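Local coordinates for restriction endonuclease LpnPI (Legionella pneumophila subsp. pneumophila str. Philadelphia 1, PDB 4RZL), which recognises DNA carrying modified cytosine through its N-terminal SRA-like domain, the part described here, and probably cuts it with another part of the protein, at residues W77-D82 against F88-D93; K95-D100 against K171-Q176; R195-S200 against N209-F214. All coordinates share one frame; numbering follows the deposited sequence.

Contact 1: residues W77-D82 against F88-D93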
# COMPACT_ATOMS: atom_id res chain seq x y z
N TRP A 77 -14.98 -7.51 -1.62
CA TRP A 77 -14.13 -6.31 -1.66
C TRP A 77 -12.99 -6.56 -2.64
O TRP A 77 -11.88 -6.90 -2.25
CB TRP A 77 -13.60 -5.97 -0.27
CG TRP A 77 -14.68 -5.87 0.74
CD1 TRP A 77 -15.02 -6.81 1.68
CD2 TRP A 77 -15.59 -4.78 0.92
NE1 TRP A 77 -16.08 -6.36 2.43
CE2 TRP A 77 -16.45 -5.12 1.99
CE3 TRP A 77 -15.77 -3.55 0.27
CZ2 TRP A 77 -17.46 -4.28 2.42
CZ3 TRP A 77 -16.78 -2.72 0.71
CH2 TRP A 77 -17.61 -3.08 1.78
N PRO A 78 -13.28 -6.40 -3.94
CA PRO A 78 -12.34 -6.84 -4.97
C PRO A 78 -11.11 -5.92 -5.17
O PRO A 78 -11.04 -5.24 -6.20
CB PRO A 78 -13.22 -6.85 -6.23
CG PRO A 78 -14.23 -5.77 -5.98
CD PRO A 78 -14.50 -5.78 -4.50
N ASP A 79 -10.15 -5.92 -4.25
CA ASP A 79 -8.90 -5.20 -4.48
C ASP A 79 -8.26 -5.70 -5.77
O ASP A 79 -8.31 -6.89 -6.05
CB ASP A 79 -7.92 -5.36 -3.33
CG ASP A 79 -8.46 -4.82 -2.02
OD1 ASP A 79 -9.15 -3.79 -2.01
OD2 ASP A 79 -8.15 -5.42 -0.98
N SER A 80 -7.65 -4.80 -6.54
CA SER A 80 -7.04 -5.23 -7.80
C SER A 80 -5.90 -4.32 -8.27
O SER A 80 -5.83 -3.14 -7.94
CB SER A 80 -8.09 -5.30 -8.91
OG SER A 80 -8.59 -4.00 -9.18
N ILE A 81 -5.01 -4.91 -9.05
CA ILE A 81 -3.95 -4.14 -9.70
C ILE A 81 -4.12 -4.30 -11.21
O ILE A 81 -4.38 -5.41 -11.70
CB ILE A 81 -2.55 -4.60 -9.26
CG1 ILE A 81 -1.46 -3.79 -9.97
CG2 ILE A 81 -2.34 -6.09 -9.54
CD1 ILE A 81 -0.07 -4.26 -9.61
N ASP A 82 -4.06 -3.19 -11.93
CA ASP A 82 -4.02 -3.24 -13.37
C ASP A 82 -2.58 -2.93 -13.78
O ASP A 82 -2.16 -1.77 -13.78
CB ASP A 82 -5.01 -2.25 -13.99
CG ASP A 82 -5.07 -2.34 -15.51
OD1 ASP A 82 -4.03 -2.64 -16.15
OD2 ASP A 82 -6.16 -2.12 -16.09
N PHE A 88 -3.96 0.83 -8.90
CA PHE A 88 -4.34 -0.08 -7.82
C PHE A 88 -5.68 0.34 -7.22
O PHE A 88 -5.86 1.48 -6.83
CB PHE A 88 -3.26 -0.08 -6.73
CG PHE A 88 -3.54 -1.01 -5.58
CD1 PHE A 88 -3.78 -2.35 -5.80
CD2 PHE A 88 -3.52 -0.53 -4.28
CE1 PHE A 88 -4.03 -3.22 -4.74
CE2 PHE A 88 -3.76 -1.40 -3.21
CZ PHE A 88 -4.02 -2.75 -3.45
N ILE A 89 -6.61 -0.60 -7.16
CA ILE A 89 -7.90 -0.32 -6.53
C ILE A 89 -7.95 -1.04 -5.19
O ILE A 89 -7.74 -2.25 -5.13
CB ILE A 89 -9.07 -0.76 -7.40
CG1 ILE A 89 -9.05 0.02 -8.72
CG2 ILE A 89 -10.39 -0.54 -6.67
CD1 ILE A 89 -10.12 -0.43 -9.69
N TYR A 90 -8.24 -0.28 -4.14
CA TYR A 90 -8.10 -0.73 -2.76
C TYR A 90 -9.33 -0.39 -1.93
O TYR A 90 -9.81 0.74 -1.97
CB TYR A 90 -6.86 -0.08 -2.14
CG TYR A 90 -6.65 -0.37 -0.68
CD1 TYR A 90 -6.07 -1.56 -0.26
CD2 TYR A 90 -7.02 0.56 0.29
CE1 TYR A 90 -5.86 -1.81 1.09
CE2 TYR A 90 -6.82 0.31 1.65
CZ TYR A 90 -6.24 -0.87 2.04
OH TYR A 90 -6.03 -1.11 3.38
N TYR A 91 -9.85 -1.36 -1.18
CA TYR A 91 -11.03 -1.11 -0.35
C TYR A 91 -10.64 -0.89 1.10
O TYR A 91 -9.73 -1.55 1.62
CB TYR A 91 -12.03 -2.26 -0.48
CG TYR A 91 -12.76 -2.23 -1.81
CD1 TYR A 91 -12.22 -2.86 -2.92
CD2 TYR A 91 -13.96 -1.54 -1.95
CE1 TYR A 91 -12.86 -2.81 -4.14
CE2 TYR A 91 -14.62 -1.51 -3.18
CZ TYR A 91 -14.07 -2.15 -4.27
OH TYR A 91 -14.70 -2.11 -5.49
N GLY A 92 -11.34 -0.03 1.76
CA GLY A 92 -11.04 0.42 3.06
C GLY A 92 -11.38 -0.57 4.16
O GLY A 92 -11.78 -1.61 3.93
N ASP A 93 -11.15 -0.16 5.36
CA ASP A 93 -11.18 -0.98 6.49
C ASP A 93 -12.54 -1.00 7.25
O ASP A 93 -12.51 -1.20 8.36
CB ASP A 93 -10.02 -0.75 7.42
CG ASP A 93 -10.00 0.63 8.08
OD1 ASP A 93 -10.66 1.53 7.69
OD2 ASP A 93 -9.27 0.81 8.97
O HOH W 1 -8.69 -4.23 1.33
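With chi1 at -74°, Y91 holds its CG anti to its carbonyl carbon and sets its ring against W77 and P78, while D79, turned the same way about chi1 (-61°), directs its carboxylate to the backbone of Y91. Y91 lies in strand 87-91 and D79 just before strand 80-82, the two strands of a beta hairpin, whose second strand pairs on its other edge with strand 176-187 of the main sheet. S80 and I89 form an antiparallel hydrogen-bonded pair: S80 N donates to I89 O at 2.9 Å and I89 N to S80 O at 2.8 Å. I81 and F88 follow as a non-hydrogen-bonded pair, the F88 ring presenting its edge to I81 CA. Just before the strand the chain turns at P78, the centre of an inverse gamma turn, and the side chain of D79 takes over the pairing: Y91 N donates to D79 OD1 at 2.7 Å, met nearly along the C-O axis. OD2 is hydrogen-bonded to T70 OG1, so both oxygens of this buried carboxylate are engaged; a water lies near OD2 and Y91 O. W77 CA lies over one face of the Y91 ring, toward its rim, and D79 OD1 at its edge; P78 CD lies obliquely 3.4 Å from Y91 CE1. The indole and phenol planes are inclined at 59°, and Y91 CD2 meets the indole edge 3.5 Å from W77 CE3.

Contact 2: residues K95-D100 against K171-Q176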
# COMPACT_ATOMS: atom_id res chain seq x y z
N LYS A 95 -15.42 -3.11 6.64
CA LYS A 95 -15.90 -4.23 5.89
C LYS A 95 -17.12 -4.96 6.49
O LYS A 95 -17.61 -5.80 5.87
CB LYS A 95 -14.77 -5.17 5.47
CG LYS A 95 -13.71 -4.59 4.47
CD LYS A 95 -12.55 -5.50 4.28
CE LYS A 95 -11.69 -5.06 3.14
NZ LYS A 95 -10.50 -5.82 2.90
N HIS A 96 -17.54 -4.56 7.67
CA HIS A 96 -18.67 -5.17 8.38
C HIS A 96 -19.59 -4.08 8.96
O HIS A 96 -19.16 -2.94 9.17
CB HIS A 96 -18.17 -6.06 9.54
CG HIS A 96 -17.31 -7.20 9.10
ND1 HIS A 96 -15.94 -7.09 8.96
CD2 HIS A 96 -17.61 -8.49 8.80
CE1 HIS A 96 -15.44 -8.25 8.58
NE2 HIS A 96 -16.44 -9.12 8.48
N PRO A 97 -20.82 -4.46 9.22
CA PRO A 97 -21.72 -3.57 9.94
C PRO A 97 -21.19 -3.28 11.33
O PRO A 97 -20.52 -4.05 11.89
CB PRO A 97 -23.03 -4.33 9.92
CG PRO A 97 -22.90 -5.27 8.86
CD PRO A 97 -21.51 -5.63 8.74
N GLY A 98 -21.40 -2.10 11.80
CA GLY A 98 -20.99 -1.71 13.12
C GLY A 98 -20.83 -0.25 13.38
O GLY A 98 -21.64 0.30 13.97
N HIS A 99 -19.86 0.37 12.77
CA HIS A 99 -19.54 1.73 13.04
C HIS A 99 -19.63 2.50 11.75
O HIS A 99 -19.79 1.91 10.74
CB HIS A 99 -18.21 1.78 13.77
CG HIS A 99 -18.25 1.42 15.26
ND1 HIS A 99 -17.25 0.82 15.86
CD2 HIS A 99 -19.17 1.67 16.24
CE1 HIS A 99 -17.52 0.68 17.16
NE2 HIS A 99 -18.69 1.19 17.38
N ASP A 100 -19.70 3.82 11.78
CA ASP A 100 -19.57 4.73 10.65
C ASP A 100 -18.28 4.44 9.85
O ASP A 100 -17.31 3.88 10.38
CB ASP A 100 -19.59 6.18 11.16
CG ASP A 100 -19.29 7.19 10.07
OD1 ASP A 100 -20.23 7.58 9.34
OD2 ASP A 100 -18.11 7.62 9.96
N LYS A 171 -22.54 -1.28 1.01
CA LYS A 171 -22.75 -2.72 0.96
C LYS A 171 -23.82 -3.12 1.96
O LYS A 171 -24.08 -2.41 2.92
CB LYS A 171 -21.44 -3.47 1.23
CG LYS A 171 -20.46 -3.51 0.06
CD LYS A 171 -20.70 -4.73 -0.84
CE LYS A 171 -19.61 -4.91 -1.89
NZ LYS A 171 -19.50 -3.74 -2.82
N THR A 172 -24.44 -4.26 1.71
CA THR A 172 -25.39 -4.85 2.64
C THR A 172 -24.84 -6.18 3.12
O THR A 172 -24.41 -7.00 2.30
CB THR A 172 -26.77 -5.07 1.99
OG1 THR A 172 -27.21 -3.85 1.39
CG2 THR A 172 -27.81 -5.54 3.03
N THR A 173 -24.86 -6.39 4.43
CA THR A 173 -24.49 -7.69 5.00
C THR A 173 -25.59 -8.13 5.95
O THR A 173 -25.84 -7.47 6.96
CB THR A 173 -23.16 -7.63 5.76
OG1 THR A 173 -22.08 -7.34 4.86
CG2 THR A 173 -22.91 -8.97 6.47
N ASN A 174 -26.26 -9.24 5.61
CA ASN A 174 -27.40 -9.73 6.38
C ASN A 174 -28.43 -8.64 6.64
O ASN A 174 -28.84 -8.43 7.78
CB ASN A 174 -26.94 -10.31 7.72
CG ASN A 174 -26.08 -11.55 7.54
OD1 ASN A 174 -26.31 -12.36 6.64
ND2 ASN A 174 -25.07 -11.69 8.40
N GLY A 175 -28.82 -7.93 5.58
CA GLY A 175 -29.81 -6.87 5.71
C GLY A 175 -29.33 -5.56 6.34
O GLY A 175 -30.11 -4.62 6.43
N GLN A 176 -28.06 -5.47 6.74
CA GLN A 176 -27.54 -4.24 7.35
C GLN A 176 -26.67 -3.49 6.35
O GLN A 176 -25.70 -4.05 5.84
CB GLN A 176 -26.71 -4.54 8.61
CG GLN A 176 -27.52 -5.08 9.78
CD GLN A 176 -28.10 -3.96 10.64
OE1 GLN A 176 -27.54 -2.85 10.69
NE2 GLN A 176 -29.21 -4.24 11.30
O HOH W 2 -19.60 -7.72 5.70
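P97, T173 and Q176 carry this small surface contact, in which one proline ring spans the two ends of a hairpin turn. P97 supplies the largest share of the buried area. Its CG lies 3.9 Å from T173 CB and equally 3.9 Å from Q176 CB, so the ring corner sits between the first and last residues of the turn; P97 CB also reaches Q176 CB, and P97 CD approaches T173 CB. The ring crosses T173 at about a right angle and Q176 obliquely. These are apolar touches at van der Waals distance, and no direct hydrogen bond joins the two segments.

T173 has OG1 anti to its carbonyl carbon (chi1 -65°), where it meets a water 2.6 Å away. The same water donates to K95 O at 2.8 Å, providing a polar bridge beside the proline contact. Q176 contributes its CB, and the bend at chi2 (-88°) turns the rest of the chain.

F178 of strand 176-187 touches the side chains of both P97 and T173, extending the apolar patch along the hairpin. Reciprocal backbone bonds close the turn: T173 N donates to Q176 O at 2.9 Å, and Q176 N to T173 O at 3.0 Å. N174 and G175 occupy its corners with positive phi. The loop between strand 87-91 and helix 108-119 thus rests against the tip of the hairpin of strands 166-173 and 176-187, a beta hairpin with a two-residue loop, closed by a type I' turn.

Contact 3: residues R195-S200 against N209-F214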
# COMPACT_ATOMS: atom_id res chain seq x y z
N ARG A 195 17.45 -1.05 0.56
CA ARG A 195 17.58 -1.25 2.00
C ARG A 195 18.07 0.01 2.71
O ARG A 195 17.62 0.31 3.82
CB ARG A 195 18.51 -2.44 2.28
CG ARG A 195 18.90 -2.60 3.76
CD ARG A 195 17.71 -2.68 4.72
NE ARG A 195 16.62 -3.51 4.24
CZ ARG A 195 15.46 -3.64 4.88
NH1 ARG A 195 15.24 -2.97 6.00
NH2 ARG A 195 14.51 -4.43 4.40
N LYS A 196 18.99 0.74 2.08
CA LYS A 196 19.48 2.00 2.63
C LYS A 196 18.31 2.95 2.85
O LYS A 196 18.18 3.54 3.93
CB LYS A 196 20.50 2.65 1.69
CG LYS A 196 21.07 4.00 2.20
CD LYS A 196 22.12 4.56 1.25
CE LYS A 196 22.53 5.99 1.60
NZ LYS A 196 23.22 6.07 2.92
N TRP A 197 17.44 3.08 1.85
CA TRP A 197 16.28 3.95 1.99
C TRP A 197 15.41 3.48 3.15
O TRP A 197 15.03 4.29 3.99
CB TRP A 197 15.44 4.00 0.71
CG TRP A 197 14.48 5.15 0.75
CD1 TRP A 197 14.63 6.38 0.17
CD2 TRP A 197 13.23 5.20 1.47
NE1 TRP A 197 13.54 7.18 0.45
CE2 TRP A 197 12.67 6.48 1.25
CE3 TRP A 197 12.52 4.28 2.25
CZ2 TRP A 197 11.45 6.85 1.79
CZ3 TRP A 197 11.31 4.66 2.79
CH2 TRP A 197 10.79 5.93 2.56
N ILE A 198 15.11 2.19 3.18
CA ILE A 198 14.19 1.63 4.18
C ILE A 198 14.71 1.80 5.61
O ILE A 198 13.94 2.11 6.52
CB ILE A 198 13.90 0.13 3.89
CG1 ILE A 198 13.26 -0.03 2.51
CG2 ILE A 198 12.98 -0.45 4.95
CD1 ILE A 198 13.21 -1.47 2.03
N ASN A 199 16.01 1.57 5.81
CA ASN A 199 16.62 1.79 7.12
C ASN A 199 16.62 3.26 7.51
O ASN A 199 16.74 3.61 8.68
CB ASN A 199 18.06 1.25 7.18
CG ASN A 199 18.12 -0.26 7.32
OD1 ASN A 199 17.12 -0.92 7.61
ND2 ASN A 199 19.31 -0.81 7.14
N SER A 200 16.53 4.13 6.51
CA SER A 200 16.55 5.56 6.73
C SER A 200 15.15 6.14 6.54
O SER A 200 14.97 7.25 6.04
CB SER A 200 17.56 6.22 5.79
OG SER A 200 17.73 7.59 6.13
N ASN A 209 18.31 7.94 -3.58
CA ASN A 209 17.42 8.39 -4.64
C ASN A 209 16.29 7.42 -4.99
O ASN A 209 15.62 7.63 -6.00
CB ASN A 209 18.23 8.64 -5.92
CG ASN A 209 18.95 9.98 -5.91
OD1 ASN A 209 18.98 10.68 -4.89
ND2 ASN A 209 19.56 10.33 -7.04
N SER A 210 16.11 6.36 -4.20
CA SER A 210 15.09 5.34 -4.48
C SER A 210 13.71 5.95 -4.72
O SER A 210 12.98 5.55 -5.63
CB SER A 210 14.97 4.33 -3.32
OG SER A 210 16.10 3.50 -3.25
N LEU A 211 13.34 6.93 -3.90
CA LEU A 211 12.01 7.49 -3.99
C LEU A 211 11.94 8.82 -4.70
O LEU A 211 10.97 9.56 -4.53
CB LEU A 211 11.40 7.63 -2.60
CG LEU A 211 10.41 6.48 -2.39
CD1 LEU A 211 11.15 5.17 -2.18
CD2 LEU A 211 9.45 6.77 -1.26
N ASN A 212 12.93 9.11 -5.54
CA ASN A 212 12.90 10.36 -6.30
C ASN A 212 11.60 10.57 -7.11
O ASN A 212 11.09 11.68 -7.14
CB ASN A 212 14.13 10.45 -7.20
CG ASN A 212 15.31 11.13 -6.50
OD1 ASN A 212 15.31 11.30 -5.27
ND2 ASN A 212 16.31 11.52 -7.28
N PRO A 213 11.05 9.51 -7.74
CA PRO A 213 9.76 9.77 -8.40
C PRO A 213 8.63 10.11 -7.42
O PRO A 213 7.67 10.78 -7.80
CB PRO A 213 9.47 8.46 -9.13
CG PRO A 213 10.83 7.89 -9.40
CD PRO A 213 11.62 8.21 -8.15
N PHE A 214 8.74 9.66 -6.18
CA PHE A 214 7.74 10.03 -5.18
C PHE A 214 7.92 11.51 -4.84
O PHE A 214 6.95 12.27 -4.82
CB PHE A 214 7.87 9.18 -3.91
CG PHE A 214 7.05 9.71 -2.76
CD1 PHE A 214 5.68 9.52 -2.72
CD2 PHE A 214 7.66 10.41 -1.73
CE1 PHE A 214 4.93 10.01 -1.67
CE2 PHE A 214 6.91 10.90 -0.67
CZ PHE A 214 5.55 10.70 -0.64
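This is a buried, largely apolar contact between helix 195-199 and the turn leading into helix 212-220, on the far side of the chain's centre from the hairpin of strands 80-82 and 87-91. W197 carries the first segment's side of it. Its CG lies anti to the backbone N (chi1 -165°), extending the indole from the helix toward S210 and L211. L211 covers one face: CD1 stands 4.0 Å from the centroid of the five-membered ring of W197 and only 12° off its normal, a CH-pi contact. The other methyl follows the benzo part, with L211 CD2 3.6 Å from W197 CZ2. The two side chains cross at about a right angle.

S210 packs closer to the root of the indole, its OG 4.0 Å from W197 CB and its CB oblique to the ring. That hydroxyl is hydrogen-bonded to D208 OD1 and to S194 N, tying the turn to the residue just before helix 195-199. P131 and V193 touch L211 as well, so strand 192-193 joins the packing. The arrangement packs a short helix against the start of the next through a CH-pi contact, the indole covered by the leucine at the N-cap position of helix 212-220, in the helical part outside the main sheet of this DNA-recognition domain.

Contacts 1 and 2 lie on the same side of the chain's centre and reach the same mixed sheet; contact 3 lies on the opposite side, its centre about 25 Å from that of contact 1 and 39 Å from that of contact 2. The first two touch through W77, which packs on K95 and makes a cation-pi interaction with K171. Contact 1 is partly buried and combines strand pairing with a carboxylate-to-backbone bond and aromatic packing. Contact 2 is a surface contact of aliphatic touches and one bridging water. Contact 3 is buried and joins helical elements through CH-pi and apolar packing, without a hydrogen bond between its segments.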